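PDB 6RXA: argininosuccinate lyase from Chelativorans sp., which acts as a C-N lyase of the aspartase/fumarase superfamily, handling EDDS, and probably also splits argininosuccinate into fumarate and arginine. Local coordinates for residues Phe40-Gln45 / Leu124-Leu129; Arg185-Tyr190 / Arg469-Asn474. The protein carries 2 engineered substitutions. All coordinates share one frame; numbering follows the deposited sequence.

In the fold
Contacts 1 and 2 follow one another along the chain without interleaving, yet their centres lie only about 16 Å apart in the elongated, mostly helical body. Contact 1 joins helix 35-56 to helix 112-147; contact 2 joins helix 168-193 to helix 451-500. They meet because helix 112-147 also packs on helix 168-193: Arg-125 CG is 3.5 Å from Tyr-190 CE1, and Leu-128 and Leu-129 press on the same helix. Helix 451-500 reaches both, with its Leu-479 against Asp-126. The principle illustrated is that helices distant in sequence form one bundle through neighbouring pairwise contacts, here polar near the surface and aromatic deeper in, away from the residues known to bind fumarate and succinate.

Contact 1 of 2, residues Phe40-Gln45 / Leu124-Leu129; sequences FPYDSQ and LRDQLL
The phenol oxygen of Tyr-42 is held from two directions. It donates a hydrogen bond to Asp-126, with OH and OD2 2.6 Å apart, and accepts a hydrogen from a water 2.8 Å from the same OH. Both partners lie at the ring edge, in its plane, the carboxylate on the CE1 flank and the water on the CE2 flank, about 116° apart as seen from OH.

The carboxylate receives the bond on the anti lone pair of OD2, and its plane is turned 64° from the ring. Because OD2 comes in on the CE1 flank, it also sits 3.2 Å from CE1 of Tyr-42, while the Asp-126 CB is 3.3 Å from OH. The tyrosine supplies the greater part of the reach: with CG beside the backbone N (chi1 -60°), its side chain covers more of the 10.2 Å between the CA atoms of Tyr-42 and Asp-126 than the aspartate does. Met-122 and Phe-123, one turn earlier on helix 112-147, touch the same tyrosine.

The water passes the chain on, accepting a hydrogen from Gln-127 NE2 at 2.9 Å; OE1 of that amide is bonded to Arg-130. A phenylalanine in place of Tyr-42 would probably leave Asp-126 OD2 without this donor and the water without its acceptor.

From amide to water to phenol to carboxylate, every hydrogen is given in the same direction, and each bond is likely to strengthen the next, ending on the negative charge of Asp-126. Two helices are thus joined by polar chemistry over very little buried surface.

Contact 2 of 2, residues Arg185-Tyr190 / Arg469-Asn474; sequences RYRELY and RAWLAN. With NA (sodium ion), chain F.
Trp-471 and Tyr-190 both carry CG opposite the backbone N, with chi1 at -176° and -172°, and these torsions turn the two rings toward each other between their helices. The result is a T-shaped aromatic pair within the helical bundle characteristic of the aspartase/fumarase superfamily, linking helix 168-193 to the long helix 451-500. The planes stand 82° apart, and the tyrosine centroid is 5.3 Å from that of the indole six-membered ring. The indole supplies the edge: its CH2 points at one tyrosine face, off centre, 3.7 Å from Tyr-190 CG. Leu-129 of helix 112-147 touches the tyrosine ring on the same side as the indole.

Arg-187, three residues before Tyr-190, covers a face of the same indole with its aliphatic portion. Its CD stands almost directly over the five-membered ring of Trp-471, 3.5 Å from the centroid, in a CH-pi contact, while CG rests 3.7 Å from CE2 of the indole. A bend at chi3 then carries the guanidinium off; its CZ is 5.6 Å from that centroid, so any cation-pi attraction is weak. The charge is spent instead on salt bridges to Asp-184 on its own helix and Asp-468 on the helix of Trp-471, which fix the end of the chain and probably steady the methylenes over the indole.

Another surface of helix 168-193 faces a neighbouring subunit. There a sodium ion is shared by Glu-188 OE1 of this chain, at 2.3 Å, and Glu-188 OE1 of the second subunit. Two waters, each 2.4 Å from the sodium, join the two carboxylates around the ion, and one of them donates a hydrogen bond of 2.9 Å to the backbone O of Arg-185.

Contact 1 of 2, residues Phe40-Gln45 / Leu124-Leu129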
loop_
_atom_site.group_PDB
_atom_site.type_symbol
_atom_site.label_atom_id
_atom_site.label_comp_id
_atom_site.label_asym_id
_atom_site.label_seq_id
_atom_site.Cartn_x
_atom_site.Cartn_y
_atom_site.Cartn_z
ATOM N N PHE A 40 24.107 -4.406 14.939
ATOM C CA PHE A 40 25.539 -4.466 15.207
ATOM C C PHE A 40 25.945 -5.521 16.229
ATOM O O PHE A 40 26.919 -6.252 15.973
ATOM C CB PHE A 40 26.043 -3.092 15.657
ATOM C CG PHE A 40 27.432 -3.144 16.217
ATOM C CD1 PHE A 40 28.496 -3.399 15.379
ATOM C CD2 PHE A 40 27.669 -2.987 17.567
ATOM C CE1 PHE A 40 29.782 -3.475 15.871
ATOM C CE2 PHE A 40 28.954 -3.063 18.067
ATOM C CZ PHE A 40 30.009 -3.309 17.216
ATOM N N PRO A 41 25.294 -5.650 17.386
ATOM C CA PRO A 41 25.717 -6.694 18.334
ATOM C C PRO A 41 25.601 -8.093 17.774
ATOM O O PRO A 41 26.389 -8.968 18.153
ATOM C CB PRO A 41 24.819 -6.474 19.560
ATOM C CG PRO A 41 23.750 -5.547 19.126
ATOM C CD PRO A 41 24.264 -4.761 17.952
ATOM N N TYR A 42 24.631 -8.339 16.890
ATOM C CA TYR A 42 24.530 -9.645 16.245
ATOM C C TYR A 42 25.662 -9.857 15.250
ATOM O O TYR A 42 26.232 -10.955 15.176
ATOM C CB TYR A 42 23.166 -9.779 15.564
ATOM C CG TYR A 42 22.027 -9.649 16.547
ATOM C CD1 TYR A 42 21.658 -10.714 17.358
ATOM C CD2 TYR A 42 21.345 -8.452 16.696
ATOM C CE1 TYR A 42 20.626 -10.593 18.284
ATOM C CE2 TYR A 42 20.308 -8.329 17.622
ATOM C CZ TYR A 42 19.962 -9.395 18.410
ATOM O OH TYR A 42 18.925 -9.255 19.313
ATOM N N ASP A 43 25.993 -8.824 14.470
ATOM C CA ASP A 43 27.163 -8.905 13.602
ATOM C C ASP A 43 28.401 -9.304 14.396
ATOM O O ASP A 43 29.208 -10.116 13.930
ATOM C CB ASP A 43 27.414 -7.569 12.898
ATOM C CG ASP A 43 26.498 -7.340 11.700
ATOM O OD1 ASP A 43 25.585 -8.146 11.449
ATOM O OD2 ASP A 43 26.704 -6.331 10.997
ATOM N N SER A 44 28.567 -8.746 15.605
ATOM C CA SER A 44 29.734 -9.062 16.428
ATOM C C SER A 44 29.729 -10.525 16.862
ATOM O O SER A 44 30.789 -11.161 16.935
ATOM C CB SER A 44 29.792 -8.134 17.642
ATOM O OG SER A 44 30.250 -6.847 17.273
ATOM N N GLN A 45 28.552 -11.069 17.168
ATOM C CA GLN A 45 28.444 -12.492 17.460
ATOM C C GLN A 45 28.791 -13.324 16.234
ATOM O O GLN A 45 29.465 -14.358 16.346
ATOM C CB GLN A 45 27.036 -12.815 17.951
ATOM C CG GLN A 45 26.752 -12.271 19.336
ATOM C CD GLN A 45 27.666 -12.860 20.397
ATOM O OE1 GLN A 45 27.564 -14.041 20.731
ATOM N NE2 GLN A 45 28.565 -12.037 20.932
ATOM N N LEU A 124 15.799 -9.983 13.789
ATOM C CA LEU A 124 14.371 -10.255 13.642
ATOM C C LEU A 124 13.942 -11.436 14.503
ATOM O O LEU A 124 12.833 -11.444 15.054
ATOM C CB LEU A 124 13.986 -10.489 12.183
ATOM C CG LEU A 124 14.148 -9.282 11.267
ATOM C CD1 LEU A 124 13.786 -9.635 9.825
ATOM C CD2 LEU A 124 13.329 -8.086 11.757
ATOM N N ARG A 125 14.814 -12.450 14.623
ATOM C CA ARG A 125 14.516 -13.625 15.441
ATOM C C ARG A 125 14.287 -13.224 16.894
ATOM O O ARG A 125 13.290 -13.623 17.507
ATOM C CB ARG A 125 15.678 -14.615 15.310
ATOM C CG ARG A 125 15.565 -15.874 16.128
ATOM C CD ARG A 125 16.761 -16.797 15.872
ATOM N NE ARG A 125 17.992 -16.251 16.434
ATOM C CZ ARG A 125 19.195 -16.798 16.280
ATOM N NH1 ARG A 125 19.348 -17.898 15.549
ATOM N NH2 ARG A 125 20.241 -16.244 16.863
ATOM N N ASP A 126 15.190 -12.420 17.461
ATOM C CA ASP A 126 14.989 -11.955 18.832
ATOM C C ASP A 126 13.728 -11.104 18.931
ATOM O O ASP A 126 12.966 -11.223 19.901
ATOM C CB ASP A 126 16.207 -11.172 19.318
ATOM C CG ASP A 126 17.258 -12.061 20.009
ATOM O OD1 ASP A 126 17.026 -13.264 20.247
ATOM O OD2 ASP A 126 18.347 -11.541 20.317
ATOM N N GLN A 127 13.474 -10.254 17.930
ATOM C CA GLN A 127 12.288 -9.404 17.973
ATOM C C GLN A 127 11.011 -10.217 17.801
ATOM O O GLN A 127 9.958 -9.841 18.328
ATOM C CB GLN A 127 12.383 -8.316 16.914
ATOM C CG GLN A 127 13.476 -7.295 17.211
ATOM C CD GLN A 127 13.278 -6.570 18.523
ATOM O OE1 GLN A 127 12.273 -5.896 18.731
ATOM N NE2 GLN A 127 14.244 -6.704 19.425
ATOM N N LEU A 128 11.090 -11.330 17.074
ATOM C CA LEU A 128 9.942 -12.220 16.946
ATOM C C LEU A 128 9.634 -12.911 18.268
ATOM O O LEU A 128 8.461 -13.023 18.650
ATOM C CB LEU A 128 10.188 -13.206 15.807
ATOM C CG LEU A 128 9.049 -14.090 15.325
ATOM C CD1 LEU A 128 7.851 -13.229 15.012
ATOM C CD2 LEU A 128 9.527 -14.832 14.089
ATOM N N LEU A 129 10.654 -13.360 19.010
ATOM C CA LEU A 129 10.390 -13.908 20.338
ATOM C C LEU A 129 9.829 -12.839 21.278
ATOM O O LEU A 129 8.908 -13.103 22.056
ATOM C CB LEU A 129 11.647 -14.546 20.925
ATOM C CG LEU A 129 12.152 -15.753 20.140
ATOM C CD1 LEU A 129 13.379 -16.352 20.804
ATOM C CD2 LEU A 129 11.080 -16.818 19.984
HETATM O O HOH W 1 17.046 -7.268 19.635
#

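Contact 2 of 2, residues Arg185-Tyr190 / Arg469-Asn474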
loop_
_atom_site.group_PDB
_atom_site.type_symbol
_atom_site.label_atom_id
_atom_site.label_comp_id
_atom_site.label_asym_id
_atom_site.label_seq_id
_atom_site.Cartn_x
_atom_site.Cartn_y
_atom_site.Cartn_z
ATOM N N ARG A 185 0.691 -17.882 13.073
ATOM C CA ARG A 185 1.371 -17.198 11.972
ATOM C C ARG A 185 2.802 -16.838 12.358
ATOM O O ARG A 185 3.739 -16.993 11.564
ATOM C CB ARG A 185 0.637 -15.914 11.575
ATOM C CG ARG A 185 -0.668 -16.088 10.836
ATOM C CD ARG A 185 -1.283 -14.698 10.402
ATOM N NE ARG A 185 -2.489 -15.044 9.690
ATOM C CZ ARG A 185 -3.697 -15.109 10.226
ATOM N NH1 ARG A 185 -3.936 -14.683 11.467
ATOM N NH2 ARG A 185 -4.684 -15.567 9.486
ATOM N N TYR A 186 2.987 -16.327 13.579
ATOM C CA TYR A 186 4.314 -15.923 14.021
ATOM C C TYR A 186 5.246 -17.117 14.230
ATOM O O TYR A 186 6.426 -17.038 13.885
ATOM C CB TYR A 186 4.205 -15.118 15.311
ATOM C CG TYR A 186 3.903 -13.648 15.165
ATOM C CD1 TYR A 186 4.728 -12.809 14.414
ATOM C CD2 TYR A 186 2.818 -13.080 15.821
ATOM C CE1 TYR A 186 4.467 -11.456 14.313
ATOM C CE2 TYR A 186 2.556 -11.721 15.725
ATOM C CZ TYR A 186 3.375 -10.922 14.970
ATOM O OH TYR A 186 3.099 -9.575 14.890
ATOM N N ARG A 187 4.760 -18.223 14.805
ATOM C CA ARG A 187 5.621 -19.398 14.967
ATOM C C ARG A 187 5.989 -20.016 13.619
ATOM O O ARG A 187 7.115 -20.501 13.431
ATOM C CB ARG A 187 4.941 -20.435 15.852
ATOM C CG ARG A 187 4.836 -20.040 17.322
ATOM C CD ARG A 187 4.237 -21.160 18.181
ATOM N NE ARG A 187 2.823 -21.381 17.899
ATOM C CZ ARG A 187 1.823 -21.023 18.703
ATOM N NH1 ARG A 187 2.049 -20.436 19.879
ATOM N NH2 ARG A 187 0.581 -21.275 18.333
ATOM N N GLU A 188 5.044 -20.026 12.677
ATOM C CA GLU A 188 5.349 -20.485 11.324
ATOM C C GLU A 188 6.434 -19.631 10.694
ATOM O O GLU A 188 7.361 -20.154 10.057
ATOM C CB GLU A 188 4.074 -20.436 10.479
ATOM C CG GLU A 188 3.020 -21.458 10.897
ATOM C CD GLU A 188 1.624 -21.119 10.405
ATOM O OE1 GLU A 188 1.482 -20.190 9.591
ATOM O OE2 GLU A 188 0.669 -21.784 10.861
ATOM N N LEU A 189 6.329 -18.310 10.855
ATOM C CA LEU A 189 7.351 -17.398 10.364
ATOM C C LEU A 189 8.692 -17.662 11.043
ATOM O O LEU A 189 9.744 -17.634 10.392
ATOM C CB LEU A 189 6.886 -15.970 10.629
ATOM C CG LEU A 189 7.952 -14.890 10.475
ATOM C CD1 LEU A 189 8.433 -14.758 9.041
ATOM C CD2 LEU A 189 7.408 -13.555 10.959
ATOM N N TYR A 190 8.676 -17.920 12.351
ATOM C CA TYR A 190 9.922 -18.135 13.076
ATOM C C TYR A 190 10.743 -19.236 12.424
ATOM O O TYR A 190 11.974 -19.136 12.331
ATOM C CB TYR A 190 9.624 -18.467 14.538
ATOM C CG TYR A 190 10.870 -18.517 15.408
ATOM C CD1 TYR A 190 11.388 -17.360 15.962
ATOM C CD2 TYR A 190 11.522 -19.723 15.669
ATOM C CE1 TYR A 190 12.518 -17.400 16.767
ATOM C CE2 TYR A 190 12.653 -19.774 16.470
ATOM C CZ TYR A 190 13.141 -18.604 17.019
ATOM O OH TYR A 190 14.264 -18.637 17.822
ATOM N N ARG A 469 3.328 -20.764 25.897
ATOM C CA ARG A 469 4.447 -20.406 26.764
ATOM C C ARG A 469 5.561 -21.440 26.666
ATOM O O ARG A 469 6.740 -21.091 26.683
ATOM C CB ARG A 469 3.968 -20.227 28.211
ATOM C CG ARG A 469 3.056 -19.023 28.429
ATOM C CD ARG A 469 2.765 -18.778 29.916
ATOM N NE ARG A 469 1.928 -19.845 30.462
ATOM C CZ ARG A 469 0.597 -19.804 30.554
ATOM N NH1 ARG A 469 -0.041 -20.845 31.046
ATOM N NH2 ARG A 469 -0.094 -18.746 30.151
ATOM N N ALA A 470 5.212 -22.721 26.534
ATOM C CA ALA A 470 6.236 -23.754 26.430
ATOM C C ALA A 470 7.027 -23.616 25.133
ATOM O O ALA A 470 8.254 -23.763 25.131
ATOM C CB ALA A 470 5.580 -25.128 26.536
ATOM N N TRP A 471 6.347 -23.334 24.018
ATOM C CA TRP A 471 7.055 -23.113 22.762
ATOM C C TRP A 471 8.041 -21.960 22.901
ATOM O O TRP A 471 9.197 -22.055 22.473
ATOM C CB TRP A 471 6.049 -22.818 21.648
ATOM C CG TRP A 471 6.683 -22.681 20.305
ATOM C CD1 TRP A 471 6.783 -23.647 19.358
ATOM C CD2 TRP A 471 7.337 -21.523 19.774
ATOM N NE1 TRP A 471 7.439 -23.162 18.247
ATOM C CE2 TRP A 471 7.795 -21.860 18.483
ATOM C CE3 TRP A 471 7.564 -20.228 20.255
ATOM C CZ2 TRP A 471 8.483 -20.957 17.672
ATOM C CZ3 TRP A 471 8.253 -19.327 19.444
ATOM C CH2 TRP A 471 8.704 -19.704 18.169
ATOM N N LEU A 472 7.591 -20.855 23.498
ATOM C CA LEU A 472 8.452 -19.691 23.665
ATOM C C LEU A 472 9.632 -19.995 24.573
ATOM O O LEU A 472 10.765 -19.593 24.284
ATOM C CB LEU A 472 7.636 -18.532 24.230
ATOM C CG LEU A 472 8.420 -17.254 24.538
ATOM C CD1 LEU A 472 9.056 -16.668 23.297
ATOM C CD2 LEU A 472 7.486 -16.244 25.187
ATOM N N ALA A 473 9.395 -20.692 25.680
ATOM C CA ALA A 473 10.491 -21.034 26.571
ATOM C C ALA A 473 11.529 -21.898 25.868
ATOM O O ALA A 473 12.737 -21.695 26.048
ATOM C CB ALA A 473 9.929 -21.749 27.796
ATOM N N ASN A 474 11.081 -22.879 25.080
ATOM C CA ASN A 474 12.015 -23.757 24.389
ATOM C C ASN A 474 12.843 -22.983 23.370
ATOM O O ASN A 474 14.071 -23.154 23.290
ATOM C CB ASN A 474 11.265 -24.901 23.713
ATOM C CG ASN A 474 12.169 -25.744 22.838
ATOM O OD1 ASN A 474 12.856 -26.645 23.321
ATOM N ND2 ASN A 474 12.188 -25.443 21.543
HETATM NA NA NA F . 2.267 -19.115 7.753
HETATM O O HOH W 2 3.157 -17.154 8.773
HETATM O O HOH W 3 1.088 -18.630 5.741
#